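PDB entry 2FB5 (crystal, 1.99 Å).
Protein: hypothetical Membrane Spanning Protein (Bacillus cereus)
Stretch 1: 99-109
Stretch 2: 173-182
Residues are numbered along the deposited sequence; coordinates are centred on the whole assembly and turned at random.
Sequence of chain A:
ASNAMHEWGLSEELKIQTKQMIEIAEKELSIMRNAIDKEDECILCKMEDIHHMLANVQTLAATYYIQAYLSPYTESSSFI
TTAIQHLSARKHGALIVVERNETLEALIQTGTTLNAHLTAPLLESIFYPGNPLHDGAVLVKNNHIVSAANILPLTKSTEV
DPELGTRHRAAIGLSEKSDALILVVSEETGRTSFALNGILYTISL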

# COMPACT_ATOMS: atom_id res chain seq x y z
N GLU A 99 10.34 6.31 -18.05
CA GLU A 99 9.27 5.35 -18.23
C GLU A 99 8.75 4.91 -16.88
O GLU A 99 9.53 4.61 -15.95
CB GLU A 99 9.74 4.13 -19.02
CG GLU A 99 8.61 3.22 -19.47
CD GLU A 99 9.06 2.13 -20.44
OE1 GLU A 99 9.92 2.39 -21.30
OE2 GLU A 99 8.54 0.99 -20.33
N ARG A 100 7.42 4.89 -16.75
CA ARG A 100 6.80 4.46 -15.49
C ARG A 100 6.01 3.16 -15.73
O ARG A 100 6.62 2.17 -16.18
CB ARG A 100 6.02 5.63 -14.82
CG ARG A 100 6.98 6.73 -14.29
CD ARG A 100 6.28 7.98 -13.73
NE ARG A 100 5.75 7.82 -12.38
CZ ARG A 100 4.45 7.88 -12.07
NH1 ARG A 100 3.55 8.08 -13.03
NH2 ARG A 100 4.05 7.73 -10.82
N ASN A 101 4.71 3.12 -15.45
CA ASN A 101 3.97 1.87 -15.62
C ASN A 101 3.62 1.53 -17.08
O ASN A 101 3.45 0.36 -17.42
CB ASN A 101 2.71 1.82 -14.73
CG ASN A 101 2.03 0.45 -14.75
OD1 ASN A 101 2.66 -0.56 -14.43
ND2 ASN A 101 0.76 0.40 -15.18
N GLU A 102 3.52 2.54 -17.93
CA GLU A 102 3.10 2.33 -19.31
C GLU A 102 4.27 2.35 -20.31
O GLU A 102 5.16 3.21 -20.22
CB GLU A 102 2.02 3.34 -19.70
CG GLU A 102 0.80 3.27 -18.80
CD GLU A 102 -0.16 4.45 -18.94
OE1 GLU A 102 -0.03 5.26 -19.89
OE2 GLU A 102 -1.06 4.55 -18.09
N THR A 103 4.25 1.41 -21.25
CA THR A 103 5.32 1.32 -22.26
C THR A 103 5.15 2.41 -23.32
O THR A 103 4.03 2.86 -23.59
CB THR A 103 5.42 -0.09 -22.91
OG1 THR A 103 4.27 -0.34 -23.72
CG2 THR A 103 5.54 -1.19 -21.83
N LEU A 104 6.25 2.82 -23.92
CA LEU A 104 6.28 4.06 -24.69
C LEU A 104 6.72 3.93 -26.14
O LEU A 104 6.81 4.94 -26.85
CB LEU A 104 7.19 5.06 -23.97
CG LEU A 104 6.83 5.36 -22.51
CD1 LEU A 104 7.91 6.19 -21.84
CD2 LEU A 104 5.47 6.08 -22.46
N GLU A 105 6.99 2.70 -26.59
CA GLU A 105 7.58 2.49 -27.92
C GLU A 105 6.68 2.94 -29.09
O GLU A 105 7.19 3.31 -30.14
CB GLU A 105 8.03 1.02 -28.10
CG GLU A 105 6.90 0.04 -28.41
CD GLU A 105 5.97 -0.19 -27.23
OE1 GLU A 105 4.78 -0.51 -27.46
OE2 GLU A 105 6.41 -0.03 -26.07
N ALA A 106 5.36 2.92 -28.90
CA ALA A 106 4.45 3.38 -29.95
C ALA A 106 4.33 4.91 -29.98
O ALA A 106 3.84 5.48 -30.95
CB ALA A 106 3.08 2.75 -29.80
N LEU A 107 4.79 5.57 -28.92
CA LEU A 107 4.64 7.02 -28.78
C LEU A 107 5.92 7.81 -29.06
O LEU A 107 5.86 9.02 -29.33
CB LEU A 107 4.14 7.36 -27.37
CG LEU A 107 2.73 6.88 -26.99
CD1 LEU A 107 2.52 7.05 -25.50
CD2 LEU A 107 1.68 7.67 -27.77
N ILE A 108 7.06 7.13 -28.97
CA ILE A 108 8.36 7.77 -29.13
C ILE A 108 8.99 7.28 -30.42
O ILE A 108 9.04 6.07 -30.67
CB ILE A 108 9.28 7.43 -27.91
CG1 ILE A 108 8.74 8.09 -26.64
CG2 ILE A 108 10.74 7.79 -28.20
CD1 ILE A 108 9.56 7.76 -25.33
N GLN A 109 9.46 8.21 -31.25
CA GLN A 109 10.23 7.82 -32.41
C GLN A 109 11.71 7.83 -32.02
O GLN A 109 12.26 8.88 -31.66
CB GLN A 109 9.96 8.75 -33.60
CG GLN A 109 8.47 8.77 -34.03
CD GLN A 109 7.76 10.05 -33.62
OE1 GLN A 109 7.87 11.06 -34.31
NE2 GLN A 109 7.02 10.01 -32.51
N GLY A 173 3.43 17.00 -24.00
CA GLY A 173 2.77 16.17 -25.02
C GLY A 173 2.85 14.69 -24.73
O GLY A 173 1.85 13.97 -24.85
N LEU A 174 4.03 14.21 -24.32
CA LEU A 174 4.17 12.81 -23.97
C LEU A 174 3.41 12.48 -22.67
O LEU A 174 2.80 11.40 -22.55
CB LEU A 174 5.66 12.39 -23.84
CG LEU A 174 5.82 10.89 -23.60
CD1 LEU A 174 5.25 10.05 -24.77
CD2 LEU A 174 7.28 10.48 -23.27
N SER A 175 3.43 13.42 -21.73
CA SER A 175 2.76 13.20 -20.44
C SER A 175 1.23 13.11 -20.55
O SER A 175 0.59 12.60 -19.62
CB SER A 175 3.17 14.28 -19.43
OG SER A 175 2.46 15.49 -19.66
N GLU A 176 0.68 13.61 -21.66
CA GLU A 176 -0.77 13.54 -21.95
C GLU A 176 -1.19 12.16 -22.47
O GLU A 176 -2.36 11.80 -22.39
CB GLU A 176 -1.18 14.60 -23.00
CG GLU A 176 -1.12 16.07 -22.54
CD GLU A 176 -1.22 17.10 -23.70
OE1 GLU A 176 -1.18 16.73 -24.89
OE2 GLU A 176 -1.32 18.31 -23.40
N LYS A 177 -0.25 11.41 -23.02
CA LYS A 177 -0.56 10.15 -23.68
C LYS A 177 -0.10 8.93 -22.89
O LYS A 177 -0.34 7.80 -23.30
CB LYS A 177 0.08 10.12 -25.07
CG LYS A 177 -0.36 11.25 -25.98
CD LYS A 177 -1.83 11.11 -26.33
CE LYS A 177 -2.28 12.25 -27.21
NZ LYS A 177 -3.68 12.04 -27.70
N SER A 178 0.59 9.19 -21.78
CA SER A 178 1.17 8.14 -20.95
C SER A 178 1.37 8.61 -19.52
O SER A 178 1.22 9.79 -19.22
CB SER A 178 2.52 7.72 -21.53
OG SER A 178 3.48 8.73 -21.28
N ASP A 179 1.72 7.68 -18.64
CA ASP A 179 2.02 8.01 -17.27
C ASP A 179 3.52 8.30 -17.09
O ASP A 179 4.02 8.37 -15.96
CB ASP A 179 1.55 6.88 -16.32
CG ASP A 179 2.49 5.68 -16.32
OD1 ASP A 179 3.06 5.36 -17.39
OD2 ASP A 179 2.67 5.05 -15.26
N ALA A 180 4.25 8.48 -18.18
CA ALA A 180 5.68 8.83 -18.06
C ALA A 180 5.88 10.16 -17.34
O ALA A 180 5.05 11.05 -17.43
CB ALA A 180 6.35 8.88 -19.44
N LEU A 181 6.99 10.29 -16.61
CA LEU A 181 7.37 11.57 -16.04
C LEU A 181 8.49 12.13 -16.91
O LEU A 181 9.46 11.43 -17.17
CB LEU A 181 7.82 11.41 -14.58
CG LEU A 181 8.14 12.71 -13.84
CD1 LEU A 181 7.76 12.58 -12.39
CD2 LEU A 181 9.64 13.11 -13.98
N ILE A 182 8.38 13.37 -17.35
CA ILE A 182 9.40 13.93 -18.27
C ILE A 182 10.06 15.18 -17.68
O ILE A 182 9.41 16.20 -17.51
CB ILE A 182 8.84 14.21 -19.71
CG1 ILE A 182 8.14 12.97 -20.28
CG2 ILE A 182 9.96 14.62 -20.67
CD1 ILE A 182 6.61 12.96 -20.08
O HOH W 1 5.48 5.38 -18.67
O HOH W 2 0.20 5.02 -22.54

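The apolar part of this contact is built from few side chains. Leu107 sets its CB 3.9 Å from CD1 of Leu174, and Ile108 brings its CD1 to 4.1 Å from CD2 of the same leucine, so Leu174 packs against two consecutive residues of the first stretch. Neither Ile108 nor Leu174 points its CA-to-CB bond at the other stretch; both lie sideways, and it is the ends of the side chains that close the gap. Leu104 points toward its partners and packs CD1 against CB of Ala180 at 3.9 Å, while its CD2 lies 3.5 Å from CB of Ser178. Leu104 thus meets two small side chains, with its methyls on their CB atoms.

The turn in the first stretch that presents these residues is held by the backbone, with Leu107 N donating to Leu104 O at 3.0 Å. In the second stretch Ser178 lies against Leu104 with both CB and OG, and its hydroxyl is hydrogen-bonded within its own stretch: OG donates to Leu174 O at 3.0 Å and accepts from Ala180 N at 3.2 Å. The hydroxyl beside the apolar neighbours is thus satisfied from within its own stretch, by the helix residue Leu174 and by Ala180.

Outward, the organising residue is Asp179, which has more area covered across the contact than any other residue of the two stretches. Its carboxylate receives two successive backbone amides, Asn101 N to OD2 at 2.8 Å and Glu102 N to OD1 at 2.9 Å. Because the donors are main-chain groups, the bonds read the path of the loop. Glu102 answers with a weak bond, its OE1 accepting from Asp179 N at 3.2 Å. The exchange has a price, since Glu102 OE1 and Asp179 OD1, both acidic, stand 4.0 Å apart.

Arg100 reaches past the carboxylate to the main chain: NH1 donates to Asp179 O at 3.0 Å with a nearly straight angle of 168°, the oxygen lying at the guanidinium edge. The salt bridge from NH1 to Asp179 OD2 is long, 3.9 Å, and that oxygen is well out of the guanidinium plane, so it contributes charge without a directed N-H.

Water completes the polar edge. One molecule accepts from Arg100 N at 2.8 Å and donates to Glu102 O and Asp179 OD1, each at 2.7 Å; a second donates to Glu102 OE1 at 2.7 Å and Lys177 O at 2.9 Å, bridging a pair that does not bond directly.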